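Local coordinates for 5-formyltetrahydrofolate cyclo-ligase family protein (PDB 2JCB), which probably catalyses the ATP- and magnesium-dependent cyclisation of 5-formyltetrahydrofolate to 5,10-methenyltetrahydrofolate in folate metabolism, at residues 49-58 with 73-84. Residues are numbered along the deposited sequence; the frame is centred on the assembly and turned at random.
Sequences WAEAKTIGIT and KAWKEGKRVVVP
Strands 54-56 and 80-87 pair in parallel as the two strands of a beta-alpha-beta unit, Ile-55 bonding through its N to Arg-80 O and through its O to Val-82 N, both at 2.9 Å. Before the strands, Lys-79, just after the Schellman end of helix 68-76, reaches across to the end of helix 47-51. Its chain is extended as far as CE, which lies over one face of the Trp-49 indole, 3.8 Å from the centroid of the five-membered ring, and then bends at chi4 (-62°), bringing NZ to Trp-49 O (2.8 Å) and, in the carbonyl plane, to Ala-52 O (2.9 Å). NZ also stands over the five-membered ring in a cation-pi contact. Ile-55 CD1 lies over the rim of the same face and presses on Lys-79 CD at a tight 3.2 Å. At the ring edge, tilted from its plane, Glu-77 OE1 accepts a bent bond (134°) from Trp-49 NE1 with its syn lone pair. On the sheet face opposite Ile-55 and Val-81, Arg-80 holds Thr-54 OG1 side-on, NE at 2.9 Å and NH2 at 3.1 Å, both in the guanidinium plane; Glu-126 forms a salt bridge with NH2. Strand 129-131 flanks 54-56, strand 92-98 flanks 80-87, and helix 68-76 packs against Ile-57 and Val-81.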
# COMPACT_ATOMS: atom_id res chain seq x y z
N TRP A 49 0.07 9.49 -11.18
CA TRP A 49 -1.26 9.84 -10.63
C TRP A 49 -2.12 10.54 -11.65
O TRP A 49 -3.24 10.12 -11.96
CB TRP A 49 -1.11 10.74 -9.37
CG TRP A 49 -2.44 11.28 -8.88
CD1 TRP A 49 -3.04 12.44 -9.25
CD2 TRP A 49 -3.36 10.61 -8.00
NE1 TRP A 49 -4.26 12.57 -8.61
CE2 TRP A 49 -4.47 11.46 -7.83
CE3 TRP A 49 -3.31 9.39 -7.31
CZ2 TRP A 49 -5.57 11.11 -7.01
CZ3 TRP A 49 -4.40 9.03 -6.49
CH2 TRP A 49 -5.52 9.89 -6.37
N ALA A 50 -1.56 11.61 -12.22
CA ALA A 50 -2.28 12.42 -13.15
C ALA A 50 -2.80 11.56 -14.30
O ALA A 50 -3.93 11.74 -14.74
CB ALA A 50 -1.38 13.54 -13.66
N GLU A 51 -1.97 10.63 -14.77
CA GLU A 51 -2.30 9.84 -15.96
C GLU A 51 -3.19 8.60 -15.73
O GLU A 51 -3.83 8.11 -16.72
CB GLU A 51 -1.03 9.43 -16.70
CG GLU A 51 -0.36 10.62 -17.37
CD GLU A 51 0.91 10.23 -18.11
OE1 GLU A 51 1.36 9.07 -17.96
OE2 GLU A 51 1.45 11.09 -18.84
N ALA A 52 -3.27 8.14 -14.48
CA ALA A 52 -3.97 6.87 -14.16
C ALA A 52 -5.45 7.11 -14.31
O ALA A 52 -5.99 8.10 -13.79
CB ALA A 52 -3.72 6.43 -12.77
N LYS A 53 -6.12 6.23 -15.04
CA LYS A 53 -7.54 6.33 -15.05
C LYS A 53 -8.19 5.37 -14.06
O LYS A 53 -9.32 5.60 -13.66
CB LYS A 53 -8.08 6.17 -16.46
CG LYS A 53 -7.73 7.35 -17.42
CD LYS A 53 -7.79 8.72 -16.72
CE LYS A 53 -7.65 9.93 -17.69
NZ LYS A 53 -6.75 10.95 -17.03
N THR A 54 -7.46 4.32 -13.67
CA THR A 54 -7.89 3.38 -12.61
C THR A 54 -6.75 3.21 -11.65
O THR A 54 -5.66 2.85 -12.06
CB THR A 54 -8.27 1.99 -13.20
OG1 THR A 54 -9.31 2.12 -14.16
CG2 THR A 54 -8.79 1.03 -12.12
N ILE A 55 -7.06 3.39 -10.37
CA ILE A 55 -6.07 3.30 -9.34
C ILE A 55 -6.54 2.22 -8.34
O ILE A 55 -7.70 2.24 -7.94
CB ILE A 55 -5.86 4.64 -8.64
CG1 ILE A 55 -5.29 5.66 -9.66
CG2 ILE A 55 -4.91 4.39 -7.51
CD1 ILE A 55 -5.29 7.04 -9.23
N GLY A 56 -5.59 1.38 -7.93
CA GLY A 56 -5.75 0.31 -6.91
C GLY A 56 -5.13 0.87 -5.62
O GLY A 56 -4.00 1.42 -5.63
N ILE A 57 -5.85 0.74 -4.50
CA ILE A 57 -5.36 1.29 -3.23
C ILE A 57 -5.96 0.47 -2.08
O ILE A 57 -6.91 -0.27 -2.27
CB ILE A 57 -5.78 2.78 -3.08
CG1 ILE A 57 -5.09 3.50 -1.91
CG2 ILE A 57 -7.38 2.98 -3.17
CD1 ILE A 57 -5.15 5.01 -2.06
N THR A 58 -5.36 0.62 -0.91
CA THR A 58 -5.87 -0.05 0.34
C THR A 58 -6.54 1.02 1.22
O THR A 58 -6.36 2.24 1.02
CB THR A 58 -4.80 -0.80 1.12
OG1 THR A 58 -3.81 0.12 1.59
CG2 THR A 58 -4.23 -1.91 0.25
N LYS A 73 -10.16 12.13 -3.61
CA LYS A 73 -9.53 12.92 -4.69
C LYS A 73 -9.69 12.19 -6.01
O LYS A 73 -10.06 12.78 -7.00
CB LYS A 73 -8.03 13.09 -4.40
CG LYS A 73 -7.25 14.08 -5.32
CD LYS A 73 -7.70 15.48 -5.11
CE LYS A 73 -6.64 16.47 -5.54
NZ LYS A 73 -7.06 17.81 -4.99
N ALA A 74 -9.37 10.90 -6.03
CA ALA A 74 -9.55 10.09 -7.23
C ALA A 74 -10.99 10.16 -7.75
O ALA A 74 -11.25 10.42 -8.96
CB ALA A 74 -9.07 8.62 -7.00
N TRP A 75 -11.96 9.96 -6.84
CA TRP A 75 -13.37 10.09 -7.22
C TRP A 75 -13.67 11.47 -7.82
O TRP A 75 -14.32 11.57 -8.85
CB TRP A 75 -14.30 9.85 -6.06
CG TRP A 75 -14.41 8.41 -5.65
CD1 TRP A 75 -14.22 7.31 -6.44
CD2 TRP A 75 -14.80 7.92 -4.36
NE1 TRP A 75 -14.45 6.17 -5.71
CE2 TRP A 75 -14.82 6.52 -4.43
CE3 TRP A 75 -15.16 8.55 -3.16
CZ2 TRP A 75 -15.15 5.71 -3.33
CZ3 TRP A 75 -15.48 7.75 -2.06
CH2 TRP A 75 -15.48 6.34 -2.16
N LYS A 76 -13.13 12.51 -7.18
CA LYS A 76 -13.35 13.88 -7.62
C LYS A 76 -12.81 14.13 -9.04
O LYS A 76 -13.43 14.86 -9.83
CB LYS A 76 -12.72 14.85 -6.63
CG LYS A 76 -13.21 16.28 -6.79
CD LYS A 76 -12.22 17.22 -6.16
CE LYS A 76 -12.72 18.66 -6.29
NZ LYS A 76 -11.71 19.60 -5.71
N GLU A 77 -11.68 13.50 -9.34
CA GLU A 77 -10.97 13.60 -10.62
C GLU A 77 -11.54 12.66 -11.70
O GLU A 77 -11.05 12.64 -12.83
CB GLU A 77 -9.46 13.40 -10.37
CG GLU A 77 -8.92 14.56 -9.54
CD GLU A 77 -7.44 14.61 -9.38
OE1 GLU A 77 -6.78 13.58 -9.52
OE2 GLU A 77 -6.92 15.70 -9.05
N GLY A 78 -12.56 11.88 -11.36
CA GLY A 78 -13.15 10.94 -12.30
C GLY A 78 -12.36 9.65 -12.48
O GLY A 78 -12.61 8.93 -13.47
N LYS A 79 -11.44 9.34 -11.56
CA LYS A 79 -10.68 8.12 -11.70
C LYS A 79 -11.52 6.99 -11.11
O LYS A 79 -12.28 7.24 -10.17
CB LYS A 79 -9.36 8.20 -10.93
CG LYS A 79 -8.51 9.40 -11.37
CD LYS A 79 -7.18 9.28 -10.63
CE LYS A 79 -6.29 10.48 -10.89
NZ LYS A 79 -5.94 10.62 -12.33
N ARG A 80 -11.33 5.77 -11.60
CA ARG A 80 -12.01 4.59 -11.06
C ARG A 80 -11.12 4.13 -9.93
O ARG A 80 -9.90 4.12 -10.08
CB ARG A 80 -12.11 3.51 -12.13
CG ARG A 80 -12.64 2.21 -11.64
CD ARG A 80 -13.08 1.34 -12.79
NE ARG A 80 -11.94 0.95 -13.62
CZ ARG A 80 -12.01 0.03 -14.58
NH1 ARG A 80 -13.16 -0.58 -14.82
NH2 ARG A 80 -10.91 -0.30 -15.27
N VAL A 81 -11.74 3.79 -8.80
CA VAL A 81 -11.01 3.37 -7.62
C VAL A 81 -11.33 1.90 -7.33
O VAL A 81 -12.49 1.51 -7.30
CB VAL A 81 -11.40 4.21 -6.37
CG1 VAL A 81 -10.80 3.63 -5.15
CG2 VAL A 81 -10.90 5.65 -6.48
N VAL A 82 -10.27 1.11 -7.18
CA VAL A 82 -10.39 -0.34 -6.81
C VAL A 82 -9.63 -0.65 -5.52
O VAL A 82 -8.48 -0.23 -5.32
CB VAL A 82 -10.06 -1.34 -7.97
CG1 VAL A 82 -10.92 -1.05 -9.18
CG2 VAL A 82 -8.58 -1.30 -8.34
N VAL A 83 -10.27 -1.45 -4.64
CA VAL A 83 -9.69 -1.81 -3.33
C VAL A 83 -9.76 -3.36 -3.17
O VAL A 83 -10.65 -3.99 -3.77
CB VAL A 83 -10.51 -1.13 -2.21
CG1 VAL A 83 -10.29 0.40 -2.27
CG2 VAL A 83 -12.05 -1.39 -2.42
N PRO A 84 -8.81 -3.94 -2.43
CA PRO A 84 -8.75 -5.40 -2.43
C PRO A 84 -9.66 -6.09 -1.42
O PRO A 84 -9.84 -5.63 -0.30
CB PRO A 84 -7.29 -5.70 -2.08
CG PRO A 84 -6.87 -4.54 -1.23
CD PRO A 84 -7.69 -3.35 -1.64
O HOH W 1 -8.00 11.63 -13.99
O HOH W 2 -11.38 7.04 -15.21